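Local structure of uncharacterized protein (Staphylococcus aureus subsp. aureus, 3H04) at residues V212-C217 against H230-V235; L109-A114 against V122-G127; S141-I146 against G219-P224; Q148-T153 against Y176-G181; P71-D76 against P161-Q166. The protein is of unknown function but has an alpha/beta-hydrolase fold and is probably a serine hydrolase, perhaps an esterase. All coordinates share one frame; numbering follows the deposited sequence.

Contact 1. Residues V212-C217 against H230-V235; sequences VFIAHC and HIMNHV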
# COMPACT_ATOMS: atom_id res chain seq x y z
N VAL A 212 2.95 9.75 10.92
CA VAL A 212 3.37 8.74 9.96
C VAL A 212 4.54 7.92 10.44
O VAL A 212 5.61 8.49 10.80
CB VAL A 212 3.77 9.33 8.63
CG1 VAL A 212 4.00 8.17 7.65
CG2 VAL A 212 2.64 10.34 8.08
N PHE A 213 4.36 6.61 10.50
CA PHE A 213 5.51 5.69 10.79
C PHE A 213 6.11 5.25 9.46
O PHE A 213 5.38 4.77 8.60
CB PHE A 213 5.03 4.50 11.60
CG PHE A 213 6.11 3.54 12.03
CD1 PHE A 213 6.60 3.58 13.31
CD2 PHE A 213 6.65 2.60 11.12
CE1 PHE A 213 7.61 2.69 13.73
CE2 PHE A 213 7.65 1.72 11.53
CZ PHE A 213 8.14 1.77 12.84
N ILE A 214 7.41 5.42 9.25
CA ILE A 214 8.04 5.08 7.97
C ILE A 214 9.10 4.04 8.23
O ILE A 214 9.91 4.22 9.15
CB ILE A 214 8.67 6.31 7.30
CG1 ILE A 214 7.57 7.41 7.13
CG2 ILE A 214 9.39 5.87 5.98
CD1 ILE A 214 8.07 8.84 6.77
N ALA A 215 9.11 2.95 7.42
CA ALA A 215 10.24 1.97 7.42
C ALA A 215 10.64 1.84 5.95
O ALA A 215 9.76 1.60 5.09
CB ALA A 215 9.83 0.61 8.01
N HIS A 216 11.91 2.04 5.65
CA HIS A 216 12.38 2.07 4.30
C HIS A 216 13.87 1.74 4.23
O HIS A 216 14.58 2.22 5.01
CB HIS A 216 12.08 3.44 3.71
CG HIS A 216 11.97 3.46 2.23
ND1 HIS A 216 11.13 4.31 1.57
CD2 HIS A 216 12.62 2.76 1.28
CE1 HIS A 216 11.25 4.12 0.27
NE2 HIS A 216 12.15 3.19 0.07
N CYS A 217 14.29 0.86 3.34
CA CYS A 217 15.70 0.53 3.18
C CYS A 217 16.42 1.61 2.42
O CYS A 217 15.94 2.07 1.37
CB CYS A 217 15.85 -0.76 2.39
SG CYS A 217 15.22 -2.18 3.32
N HIS A 230 11.19 12.70 1.34
CA HIS A 230 10.23 13.72 0.89
C HIS A 230 9.05 13.91 1.87
O HIS A 230 8.65 15.05 2.17
CB HIS A 230 9.66 13.41 -0.50
CG HIS A 230 8.61 14.39 -0.96
ND1 HIS A 230 8.89 15.71 -1.21
CD2 HIS A 230 7.29 14.23 -1.21
CE1 HIS A 230 7.78 16.33 -1.58
NE2 HIS A 230 6.80 15.45 -1.61
N ILE A 231 8.51 12.80 2.37
CA ILE A 231 7.39 12.87 3.30
C ILE A 231 7.87 13.52 4.62
O ILE A 231 7.26 14.47 5.12
CB ILE A 231 6.81 11.46 3.52
CG1 ILE A 231 6.10 11.03 2.24
CG2 ILE A 231 5.82 11.46 4.64
CD1 ILE A 231 5.90 9.58 2.12
N MET A 232 9.03 13.09 5.07
CA MET A 232 9.66 13.64 6.29
C MET A 232 10.05 15.10 6.14
O MET A 232 10.28 15.77 7.16
CB MET A 232 10.93 12.85 6.64
CG MET A 232 10.78 11.35 6.55
SD MET A 232 10.76 10.51 8.14
CE MET A 232 12.45 10.76 8.59
N ASN A 233 10.22 15.60 4.92
CA ASN A 233 10.39 17.04 4.71
C ASN A 233 9.17 17.92 5.05
O ASN A 233 9.28 19.13 5.09
CB ASN A 233 10.88 17.33 3.28
CG ASN A 233 12.32 16.81 3.01
OD1 ASN A 233 13.07 16.43 3.92
ND2 ASN A 233 12.69 16.80 1.74
N HIS A 234 8.01 17.33 5.30
CA HIS A 234 6.78 18.12 5.46
C HIS A 234 5.85 17.71 6.60
O HIS A 234 5.15 18.56 7.12
CB HIS A 234 5.97 18.07 4.14
CG HIS A 234 6.67 18.76 3.01
ND1 HIS A 234 6.78 20.13 2.96
CD2 HIS A 234 7.42 18.28 1.99
CE1 HIS A 234 7.51 20.47 1.91
NE2 HIS A 234 7.91 19.37 1.30
N VAL A 235 5.74 16.42 6.90
CA VAL A 235 4.74 15.97 7.89
C VAL A 235 5.15 16.35 9.31
O VAL A 235 6.38 16.44 9.60
CB VAL A 235 4.37 14.46 7.83
CG1 VAL A 235 3.79 14.09 6.43
CG2 VAL A 235 5.56 13.57 8.25
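I214 meets M232 and I231 through a single methyl, CD1, and this is where the contact is tight. The I214 side chain stands off strand 212-217 with its outer bond extended (chi2 167°), which carries CD1 up to the helix. M232 bends back at chi2 (-108°) and again at chi3, which folds its thioether in beside that methyl: SD lies 3.4 Å from I214 CD1 and M232 CG 3.7 Å from the same carbon. The two side chains run alongside each other in opposite senses. I231 adds a looser touch from the helix, its CG2 reaching I214 CD1 at 4.1 Å.

Toward the start of the strand the fit slackens. V212 CG2 and V235 CG1 are 4.3 Å apart, and V235, like M232, is only partly buried. No hydrogen bond joins the two segments. What shapes the chain here is I231 O, gripped by both H234 N and V235 N at 3.0 Å each; this turn brings V235 back over V212. Beyond M232 lies F240 of the next strand. Such apolar packing of a helix on the strand before it is typical of a beta-alpha-beta unit, here 212-217, 226-232 and 238-243 of an alpha/beta-hydrolase sheet.

Contact 2. Residues L109-A114 against V122-G127; sequences LSLLIA and VIDFYG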
# COMPACT_ATOMS: atom_id res chain seq x y z
N LEU A 109 -1.52 4.31 -1.41
CA LEU A 109 -2.97 4.35 -1.21
C LEU A 109 -3.37 4.73 0.23
O LEU A 109 -4.35 5.47 0.44
CB LEU A 109 -3.62 3.04 -1.61
CG LEU A 109 -3.42 2.71 -3.11
CD1 LEU A 109 -3.77 1.25 -3.47
CD2 LEU A 109 -4.10 3.69 -4.05
N SER A 110 -2.61 4.25 1.21
CA SER A 110 -2.85 4.56 2.62
C SER A 110 -2.63 6.05 2.92
O SER A 110 -3.37 6.65 3.70
CB SER A 110 -1.96 3.75 3.53
OG SER A 110 -2.23 2.38 3.41
N LEU A 111 -1.67 6.66 2.25
CA LEU A 111 -1.43 8.09 2.41
C LEU A 111 -2.50 8.92 1.73
O LEU A 111 -2.83 10.00 2.26
CB LEU A 111 -0.05 8.48 1.91
CG LEU A 111 1.13 8.02 2.80
CD1 LEU A 111 2.38 7.89 1.90
CD2 LEU A 111 1.36 8.99 3.97
N LEU A 112 -3.02 8.48 0.56
CA LEU A 112 -4.16 9.19 -0.08
C LEU A 112 -5.39 9.23 0.85
O LEU A 112 -6.10 10.29 1.02
CB LEU A 112 -4.51 8.58 -1.44
CG LEU A 112 -3.43 8.69 -2.55
CD1 LEU A 112 -3.88 8.07 -3.90
CD2 LEU A 112 -3.02 10.18 -2.74
N ILE A 113 -5.67 8.08 1.45
CA ILE A 113 -6.75 7.99 2.43
C ILE A 113 -6.49 9.01 3.57
O ILE A 113 -7.37 9.81 3.91
CB ILE A 113 -6.90 6.61 3.06
CG1 ILE A 113 -7.49 5.56 2.07
CG2 ILE A 113 -7.85 6.74 4.29
CD1 ILE A 113 -7.37 4.08 2.53
N ALA A 114 -5.28 9.03 4.11
CA ALA A 114 -4.90 9.99 5.14
C ALA A 114 -5.11 11.46 4.75
O ALA A 114 -5.40 12.27 5.61
CB ALA A 114 -3.42 9.75 5.65
N VAL A 122 -0.78 6.82 10.05
CA VAL A 122 -0.44 6.04 8.88
C VAL A 122 0.85 5.30 9.11
O VAL A 122 1.82 5.89 9.66
CB VAL A 122 -0.19 6.95 7.60
CG1 VAL A 122 0.26 6.05 6.39
CG2 VAL A 122 -1.45 7.73 7.25
N ILE A 123 0.87 4.03 8.71
CA ILE A 123 2.07 3.20 8.73
C ILE A 123 2.46 2.97 7.28
O ILE A 123 1.68 2.41 6.53
CB ILE A 123 1.85 1.87 9.42
CG1 ILE A 123 1.14 2.10 10.77
CG2 ILE A 123 3.19 1.09 9.50
CD1 ILE A 123 0.28 0.95 11.19
N ASP A 124 3.64 3.46 6.90
CA ASP A 124 4.14 3.53 5.51
C ASP A 124 5.37 2.69 5.43
O ASP A 124 6.46 3.11 5.87
CB ASP A 124 4.44 4.99 5.16
CG ASP A 124 5.26 5.18 3.88
OD1 ASP A 124 5.45 4.24 3.06
OD2 ASP A 124 5.77 6.34 3.73
N PHE A 125 5.22 1.46 4.90
CA PHE A 125 6.37 0.60 4.66
C PHE A 125 6.76 0.76 3.18
O PHE A 125 6.00 0.40 2.28
CB PHE A 125 6.05 -0.86 4.94
CG PHE A 125 6.19 -1.29 6.38
CD1 PHE A 125 6.19 -0.38 7.45
CD2 PHE A 125 6.32 -2.64 6.66
CE1 PHE A 125 6.28 -0.83 8.80
CE2 PHE A 125 6.42 -3.08 7.94
CZ PHE A 125 6.41 -2.19 9.03
N TYR A 126 7.93 1.38 2.95
CA TYR A 126 8.54 1.52 1.64
C TYR A 126 7.61 1.96 0.49
O TYR A 126 7.67 1.41 -0.63
CB TYR A 126 9.36 0.31 1.23
CG TYR A 126 8.80 -1.05 1.60
CD1 TYR A 126 7.86 -1.68 0.77
CD2 TYR A 126 9.12 -1.65 2.80
CE1 TYR A 126 7.28 -2.94 1.11
CE2 TYR A 126 8.57 -2.92 3.13
CZ TYR A 126 7.67 -3.55 2.27
OH TYR A 126 7.10 -4.75 2.61
N GLY A 127 6.78 2.95 0.79
CA GLY A 127 5.88 3.56 -0.16
C GLY A 127 6.34 4.97 -0.56
O GLY A 127 7.54 5.34 -0.49
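In the beta-alpha-beta unit made by strand 98-103, helix 105-116 and strand 121-125, A114 and L111 of the helix come down on V122 of the second strand. Helix and strand run nearly antiparallel, at 155° between their directions, with the short axes 8.6 Å apart at closest approach.

V122 splits its two methyls between two helix residues. With CG1 anti to the backbone N (chi1 177°), that methyl faces L111, and CG2 faces A114. On the A114 side CB and V122 CG2 approach to 3.2 Å, unusually close for two carbons, though whether this marks real strain is doubtful. The L111 side is relaxed, with CD2 4.0 Å from V122 CG1 and the leucine lying across the valine. The other leucine methyl, CD1, comes within 4.2 Å of D124 OD2. D124 is held by its own turn: OD1 accepts from G127 N (2.9 Å, 138°) in an Asx motif that shapes the chain leaving the strand.

S110 CB lies loosely beside the valine, 4.3 Å from V122 CG1, while its OG bonds back to G106 O, in what is probably the nucleophile elbow. The far side of the helix lies against helix 75-91 through L109, L112 and I113. The strand itself is hydrogen-bonded to strand 98-103 through I123 and to strand 212-217 through V122 and D124.

Contact 3. Residues S141-I146 against G219-P224; sequences SYYAKI and GDYDVP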
# COMPACT_ATOMS: atom_id res chain seq x y z
N SER A 141 16.53 0.32 -13.64
CA SER A 141 17.68 -0.58 -13.85
C SER A 141 17.53 -1.99 -13.34
O SER A 141 17.96 -2.95 -13.99
CB SER A 141 18.92 0.00 -13.11
OG SER A 141 19.43 1.07 -13.84
N TYR A 142 17.02 -2.10 -12.13
CA TYR A 142 16.88 -3.39 -11.47
C TYR A 142 15.97 -4.31 -12.27
O TYR A 142 16.23 -5.50 -12.34
CB TYR A 142 16.40 -3.20 -10.04
CG TYR A 142 16.21 -4.47 -9.27
CD1 TYR A 142 17.25 -5.02 -8.49
CD2 TYR A 142 14.98 -5.10 -9.26
CE1 TYR A 142 17.07 -6.23 -7.77
CE2 TYR A 142 14.78 -6.29 -8.56
CZ TYR A 142 15.84 -6.85 -7.82
OH TYR A 142 15.59 -7.98 -7.11
N TYR A 143 14.91 -3.77 -12.87
CA TYR A 143 13.92 -4.58 -13.62
C TYR A 143 14.18 -4.77 -15.10
O TYR A 143 13.54 -5.60 -15.74
CB TYR A 143 12.54 -3.93 -13.41
CG TYR A 143 12.07 -4.03 -11.97
CD1 TYR A 143 11.82 -5.27 -11.39
CD2 TYR A 143 11.88 -2.91 -11.21
CE1 TYR A 143 11.34 -5.35 -10.05
CE2 TYR A 143 11.41 -2.99 -9.89
CZ TYR A 143 11.19 -4.23 -9.31
OH TYR A 143 10.73 -4.32 -8.01
N ALA A 144 15.10 -3.98 -15.66
CA ALA A 144 15.33 -3.92 -17.11
C ALA A 144 15.70 -5.25 -17.81
O ALA A 144 15.16 -5.57 -18.89
CB ALA A 144 16.38 -2.82 -17.40
N LYS A 145 16.59 -6.05 -17.21
CA LYS A 145 17.06 -7.29 -17.87
C LYS A 145 15.90 -8.28 -18.06
O LYS A 145 15.69 -8.79 -19.16
CB LYS A 145 18.15 -8.00 -17.08
CG LYS A 145 19.50 -7.27 -16.99
CD LYS A 145 20.65 -8.27 -16.85
CE LYS A 145 21.97 -7.57 -16.55
NZ LYS A 145 23.20 -8.38 -16.93
N ILE A 146 15.16 -8.53 -16.98
CA ILE A 146 14.03 -9.44 -17.05
C ILE A 146 12.99 -8.88 -18.00
O ILE A 146 12.42 -9.63 -18.82
CB ILE A 146 13.43 -9.77 -15.65
CG1 ILE A 146 14.45 -10.60 -14.85
CG2 ILE A 146 12.13 -10.57 -15.77
CD1 ILE A 146 13.80 -11.38 -13.67
N GLY A 219 18.89 1.30 0.48
CA GLY A 219 19.32 0.79 -0.82
C GLY A 219 18.14 0.20 -1.60
O GLY A 219 18.34 -0.63 -2.49
N ASP A 220 16.92 0.66 -1.31
CA ASP A 220 15.72 0.14 -2.02
C ASP A 220 15.83 0.46 -3.50
O ASP A 220 16.00 1.62 -3.87
CB ASP A 220 14.49 0.81 -1.47
CG ASP A 220 13.21 0.15 -1.90
OD1 ASP A 220 13.13 -0.38 -3.03
OD2 ASP A 220 12.27 0.20 -1.10
N TYR A 221 15.81 -0.59 -4.30
CA TYR A 221 15.94 -0.53 -5.76
C TYR A 221 14.59 -0.31 -6.49
O TYR A 221 14.59 -0.03 -7.69
CB TYR A 221 16.54 -1.87 -6.28
CG TYR A 221 15.78 -3.10 -5.76
CD1 TYR A 221 14.56 -3.48 -6.33
CD2 TYR A 221 16.26 -3.83 -4.69
CE1 TYR A 221 13.87 -4.53 -5.85
CE2 TYR A 221 15.56 -4.90 -4.18
CZ TYR A 221 14.37 -5.25 -4.78
OH TYR A 221 13.64 -6.31 -4.29
N ASP A 222 13.47 -0.40 -5.78
CA ASP A 222 12.13 -0.33 -6.37
C ASP A 222 11.46 1.05 -6.14
O ASP A 222 10.96 1.70 -7.09
CB ASP A 222 11.27 -1.45 -5.76
CG ASP A 222 9.83 -1.49 -6.36
OD1 ASP A 222 9.56 -2.28 -7.27
OD2 ASP A 222 8.97 -0.73 -5.89
N VAL A 223 11.50 1.52 -4.88
CA VAL A 223 11.00 2.81 -4.47
C VAL A 223 12.19 3.52 -3.80
O VAL A 223 12.63 3.10 -2.76
CB VAL A 223 9.90 2.74 -3.40
CG1 VAL A 223 9.50 4.15 -2.96
CG2 VAL A 223 8.71 1.99 -3.92
N PRO A 224 12.72 4.54 -4.41
CA PRO A 224 13.87 5.17 -3.78
C PRO A 224 13.58 5.68 -2.33
O PRO A 224 12.50 6.20 -2.07
CB PRO A 224 14.13 6.38 -4.68
CG PRO A 224 13.50 6.11 -5.90
CD PRO A 224 12.32 5.22 -5.65
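A chi1 of 179° swings the Y142 ring away from its own backbone N, while Y221 has CG wedged between N and the carbonyl carbon (chi1 52°); these two settings turn the rings face to face. Y221 sits in the loop after strand 212-217 that supplies D220, probably the acid of a Ser-His-Asp triad with S104 and H248, while Y142 belongs to helix 141-147, in the insertion between strands 121-125 and 212-217. The contact therefore ties that insertion to the acid loop.

The stack is close, with centroids 3.7 Å apart and planes inclined by only 16°. The rings are slightly displaced, so that Y221 CD1 lies over the centre of the Y142 ring while Y142 CZ falls toward the rim of the other. Their nearest atoms are Y142 CE2 and Y221 CE1, 3.4 Å apart. Y142 lies at the exposed margin of the contact.

Deeper in, Y143 reaches D222 with its hydroxyl, OH donating to OD1 over a very short 2.5 Å, the ring perpendicular to the carboxylate. That same oxygen also bonds Y176 OH of helix 173-182, so two tyrosines converge on it. D220 OD2 bonds H248 ND1. The other oxygen, D220 OD1, has two backbone donors: D222 N comes in almost head-on at 2.8 Å, forming an Asx turn, and V223 N at 3.1 Å from well out of the carboxylate plane.

Contact 4. Residues Q148-T153 against Y176-G181; sequences QSINET and YVYARG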
# COMPACT_ATOMS: atom_id res chain seq x y z
N GLN A 148 13.41 -7.06 -20.62
CA GLN A 148 13.90 -7.32 -21.96
C GLN A 148 13.86 -8.79 -22.40
O GLN A 148 14.08 -9.07 -23.59
CB GLN A 148 15.35 -6.81 -22.05
CG GLN A 148 15.41 -5.32 -22.08
CD GLN A 148 16.82 -4.78 -21.91
OE1 GLN A 148 17.80 -5.50 -22.13
NE2 GLN A 148 16.93 -3.50 -21.54
N SER A 149 13.60 -9.72 -21.48
CA SER A 149 13.66 -11.16 -21.81
C SER A 149 12.26 -11.70 -22.06
O SER A 149 12.11 -12.87 -22.47
CB SER A 149 14.32 -12.00 -20.72
OG SER A 149 15.34 -11.30 -19.99
N ILE A 150 11.25 -10.87 -21.84
CA ILE A 150 9.88 -11.23 -22.24
C ILE A 150 9.44 -10.34 -23.40
O ILE A 150 10.22 -9.49 -23.87
CB ILE A 150 8.92 -11.12 -21.07
CG1 ILE A 150 8.83 -9.68 -20.54
CG2 ILE A 150 9.32 -12.09 -19.95
CD1 ILE A 150 8.38 -9.62 -19.12
N ASN A 151 8.24 -10.56 -23.92
CA ASN A 151 7.69 -9.66 -24.94
C ASN A 151 6.26 -9.24 -24.55
O ASN A 151 5.75 -9.68 -23.53
CB ASN A 151 7.70 -10.37 -26.28
CG ASN A 151 6.91 -11.64 -26.22
OD1 ASN A 151 5.81 -11.63 -25.69
ND2 ASN A 151 7.50 -12.74 -26.64
N GLU A 152 5.64 -8.41 -25.36
CA GLU A 152 4.31 -7.85 -25.08
C GLU A 152 3.17 -8.87 -25.17
O GLU A 152 2.10 -8.63 -24.61
CB GLU A 152 3.98 -6.72 -26.08
CG GLU A 152 4.74 -5.41 -25.90
CD GLU A 152 4.42 -4.37 -27.01
OE1 GLU A 152 4.72 -4.62 -28.21
OE2 GLU A 152 3.86 -3.31 -26.67
N THR A 153 3.35 -9.95 -25.93
CA THR A 153 2.31 -10.98 -25.99
C THR A 153 2.38 -11.77 -24.71
O THR A 153 1.36 -12.00 -24.10
CB THR A 153 2.45 -11.94 -27.16
OG1 THR A 153 2.14 -11.25 -28.36
CG2 THR A 153 1.48 -13.15 -27.01
N TYR A 176 4.38 -6.22 -13.85
CA TYR A 176 4.99 -5.10 -13.10
C TYR A 176 6.51 -4.97 -13.41
O TYR A 176 7.02 -3.86 -13.59
CB TYR A 176 4.77 -5.28 -11.61
CG TYR A 176 5.53 -4.27 -10.76
CD1 TYR A 176 5.09 -2.93 -10.70
CD2 TYR A 176 6.70 -4.60 -10.14
CE1 TYR A 176 5.78 -1.97 -10.02
CE2 TYR A 176 7.39 -3.65 -9.36
CZ TYR A 176 6.92 -2.32 -9.30
OH TYR A 176 7.54 -1.27 -8.62
N VAL A 177 7.21 -6.10 -13.46
CA VAL A 177 8.63 -6.10 -13.82
C VAL A 177 8.80 -5.47 -15.20
O VAL A 177 9.69 -4.62 -15.44
CB VAL A 177 9.18 -7.56 -13.81
CG1 VAL A 177 10.50 -7.64 -14.55
CG2 VAL A 177 9.40 -8.11 -12.33
N TYR A 178 7.92 -5.86 -16.11
CA TYR A 178 7.95 -5.34 -17.46
C TYR A 178 7.68 -3.83 -17.44
O TYR A 178 8.39 -3.06 -18.08
CB TYR A 178 6.89 -6.04 -18.31
CG TYR A 178 6.81 -5.52 -19.71
CD1 TYR A 178 7.75 -5.88 -20.65
CD2 TYR A 178 5.78 -4.68 -20.10
CE1 TYR A 178 7.66 -5.40 -21.99
CE2 TYR A 178 5.69 -4.19 -21.39
CZ TYR A 178 6.63 -4.55 -22.32
OH TYR A 178 6.52 -4.05 -23.58
N ALA A 179 6.63 -3.44 -16.74
CA ALA A 179 6.27 -2.03 -16.67
C ALA A 179 7.41 -1.13 -16.13
O ALA A 179 7.77 -0.09 -16.77
CB ALA A 179 5.00 -1.86 -15.79
N ARG A 180 7.97 -1.49 -14.97
CA ARG A 180 9.14 -0.74 -14.42
C ARG A 180 10.37 -0.84 -15.31
O ARG A 180 11.11 0.15 -15.48
CB ARG A 180 9.49 -1.22 -13.03
CG ARG A 180 8.42 -1.03 -11.97
CD ARG A 180 7.91 0.42 -11.84
NE ARG A 180 8.97 1.41 -11.61
CZ ARG A 180 9.60 1.59 -10.45
NH1 ARG A 180 9.34 0.85 -9.37
NH2 ARG A 180 10.55 2.51 -10.36
N GLY A 181 10.65 -2.04 -15.83
CA GLY A 181 11.84 -2.25 -16.61
C GLY A 181 11.83 -1.58 -17.98
O GLY A 181 12.89 -1.55 -18.67
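I150 packs on the ring of Y178 and E152 on its hydroxyl. The apolar part belongs to I150. Its CG1 is turned between the backbone N and the carbonyl carbon (chi1 62°), which aims the ethyl branch at helix 173-182: CG1 lies 4.0 Å from Y178 CD1, and CD1 the same 4.0 Å from Y178 CB. The side chains meet at a slant, and I155 of helix 152-156 adds to the packing around both.

At the other end of the tyrosine the touch is between a carbon and an oxygen. E152 CG lies 3.2 Å from Y178 OH, whereas its carboxylate passes on, with OE2 4.1 Å from that hydroxyl; the hydroxyl's polar partner is K184 NZ. One residue earlier, N151 caps the helix start, its OD1 accepting from M154 N.

Within helix 173-182, R180 NH1 donates to Y176 OH at 2.9 Å and 153°, in the guanidinium plane, and R180 CG rests over one face of the Y176 ring. R180 NH1 also bonds D222 O of the acid loop.

The chemistry is thus divided: segment 148-153 meets the helix through van der Waals contact alone, while the hydrogen bonds of Y178, N151 and R180 go to other residues or stay within one segment.

Contact 5. Residues P71-D76 against P161-Q166; sequences PEVSLD and PTPVVQ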
# COMPACT_ATOMS: atom_id res chain seq x y z
N PRO A 71 -3.56 -3.77 -15.13
CA PRO A 71 -4.01 -2.73 -16.05
C PRO A 71 -5.47 -2.85 -16.48
O PRO A 71 -5.90 -2.11 -17.34
CB PRO A 71 -3.10 -2.98 -17.25
CG PRO A 71 -3.03 -4.49 -17.30
CD PRO A 71 -2.89 -4.88 -15.83
N GLU A 72 -6.21 -3.79 -15.92
CA GLU A 72 -7.58 -4.02 -16.39
C GLU A 72 -8.52 -2.91 -15.92
O GLU A 72 -9.56 -2.70 -16.54
CB GLU A 72 -8.14 -5.36 -15.92
CG GLU A 72 -7.36 -6.56 -16.43
CD GLU A 72 -6.22 -7.02 -15.50
OE1 GLU A 72 -5.82 -6.28 -14.57
OE2 GLU A 72 -5.75 -8.14 -15.73
N VAL A 73 -8.14 -2.20 -14.86
CA VAL A 73 -8.81 -0.93 -14.50
C VAL A 73 -7.73 0.13 -14.40
O VAL A 73 -6.53 -0.19 -14.46
CB VAL A 73 -9.56 -1.01 -13.18
CG1 VAL A 73 -10.60 -2.19 -13.20
CG2 VAL A 73 -8.55 -1.07 -11.96
N SER A 74 -8.13 1.39 -14.29
CA SER A 74 -7.18 2.49 -14.13
C SER A 74 -6.94 2.83 -12.64
O SER A 74 -7.64 2.37 -11.74
CB SER A 74 -7.70 3.74 -14.84
OG SER A 74 -8.69 4.38 -14.02
N LEU A 75 -5.96 3.69 -12.39
CA LEU A 75 -5.73 4.17 -11.03
C LEU A 75 -6.94 4.95 -10.47
O LEU A 75 -7.15 4.95 -9.26
CB LEU A 75 -4.47 5.04 -10.96
CG LEU A 75 -4.10 5.68 -9.61
CD1 LEU A 75 -3.82 4.61 -8.52
CD2 LEU A 75 -2.87 6.57 -9.73
N ASP A 76 -7.74 5.60 -11.32
CA ASP A 76 -8.93 6.28 -10.83
C ASP A 76 -9.89 5.26 -10.22
O ASP A 76 -10.49 5.51 -9.18
CB ASP A 76 -9.68 7.09 -11.92
CG ASP A 76 -8.98 8.41 -12.26
OD1 ASP A 76 -8.38 9.07 -11.39
OD2 ASP A 76 -9.06 8.78 -13.45
N PRO A 161 -9.19 -11.15 -18.69
CA PRO A 161 -10.15 -10.53 -19.56
C PRO A 161 -11.13 -9.64 -18.79
O PRO A 161 -11.76 -8.78 -19.38
CB PRO A 161 -10.87 -11.72 -20.24
CG PRO A 161 -10.65 -12.87 -19.39
CD PRO A 161 -9.45 -12.59 -18.50
N THR A 162 -11.19 -9.79 -17.46
CA THR A 162 -12.01 -8.88 -16.65
C THR A 162 -11.21 -8.53 -15.36
O THR A 162 -10.29 -9.25 -15.01
CB THR A 162 -13.32 -9.55 -16.31
OG1 THR A 162 -13.06 -10.66 -15.47
CG2 THR A 162 -14.05 -10.06 -17.59
N PRO A 163 -11.56 -7.44 -14.67
CA PRO A 163 -10.72 -7.05 -13.49
C PRO A 163 -10.72 -8.06 -12.39
O PRO A 163 -11.72 -8.74 -12.19
CB PRO A 163 -11.39 -5.75 -13.01
CG PRO A 163 -12.12 -5.21 -14.23
CD PRO A 163 -12.63 -6.45 -14.91
N VAL A 164 -9.60 -8.09 -11.64
CA VAL A 164 -9.36 -9.00 -10.55
C VAL A 164 -8.92 -8.20 -9.33
O VAL A 164 -8.43 -7.08 -9.47
CB VAL A 164 -8.24 -10.06 -10.92
CG1 VAL A 164 -8.79 -11.09 -11.94
CG2 VAL A 164 -6.97 -9.39 -11.39
N VAL A 165 -9.08 -8.76 -8.14
CA VAL A 165 -8.53 -8.13 -6.94
C VAL A 165 -7.31 -8.87 -6.39
O VAL A 165 -6.73 -8.42 -5.42
CB VAL A 165 -9.56 -7.95 -5.79
CG1 VAL A 165 -10.77 -7.20 -6.28
CG2 VAL A 165 -9.97 -9.31 -5.21
N GLN A 166 -6.92 -9.94 -7.03
CA GLN A 166 -5.73 -10.66 -6.68
C GLN A 166 -5.23 -11.43 -7.91
O GLN A 166 -5.97 -11.62 -8.89
CB GLN A 166 -5.98 -11.59 -5.49
CG GLN A 166 -6.95 -12.73 -5.82
CD GLN A 166 -7.11 -13.74 -4.68
OE1 GLN A 166 -6.18 -14.02 -3.94
NE2 GLN A 166 -8.29 -14.27 -4.54
O HOH W 1 -7.66 -6.14 -12.62
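The end of the loop between strand 60-65 and helix 75-91, just after the cis peptide bond preceding P71, rests on the insertion loop 161-166, with E72 and V73 placed against P163. V73 makes the closer contact: its CG1 sits 3.5 Å from P163 CG and 3.7 Å from P163 CB, so one methyl meets the outer part of the pyrrolidine ring, the valine set crosswise to the proline. E72 touches the root of the same proline, CB being 3.9 Å from P163 CA.

Beyond CB the glutamate bends at chi2 (91°) instead of stretching outward, and its CG passes 4.2 Å from T162 O while the carboxylate stays beside the insertion loop. There a water bridges the two segments, 2.7 Å from E72 OE1 and 2.9 Å from V164 N, which donates to it. No direct hydrogen bond crosses. The carboxylate has further holds: OE2 takes S160 N, and OE1 forms a salt bridge with R172 NH2. The salt bridge and the S160 bond probably keep the group ionised and limit its rotation.

Just past this contact S74 is the N-cap of helix 75-91, its OG accepting weakly from D76 N at 3.1 Å. On the 161-166 side, V164 joins L69 through a backbone hydrogen bond, and V165 packs on L16 and P17 of strand 15-21. Both segments lie near the surface. The arrangement is that of an alpha/beta-hydrolase in which a long helical insertion folds back onto a loop between a core strand and the next core helix.

From the N terminus, contact 5 opens first, at 71-76, and closes a long loop at 161-166. Contact 2 opens and closes wholly within that loop, joining helix 105-116 to strand 121-125. Contact 3 also opens inside it, at 141-146, but closes only at 219-224, so the two cross. Contact 4 lies entirely within contact 3's loop and crosses contact 5, binding the insertion's own helices together. Contact 1 then opens at 212-217, before contact 3 has closed, crosses it and closes at 230-235. Contacts 1 and 2 share neighbouring strands of the central sheet; contacts 3 and 5 anchor the insertion to the core at places about 24 Å apart, centre to centre.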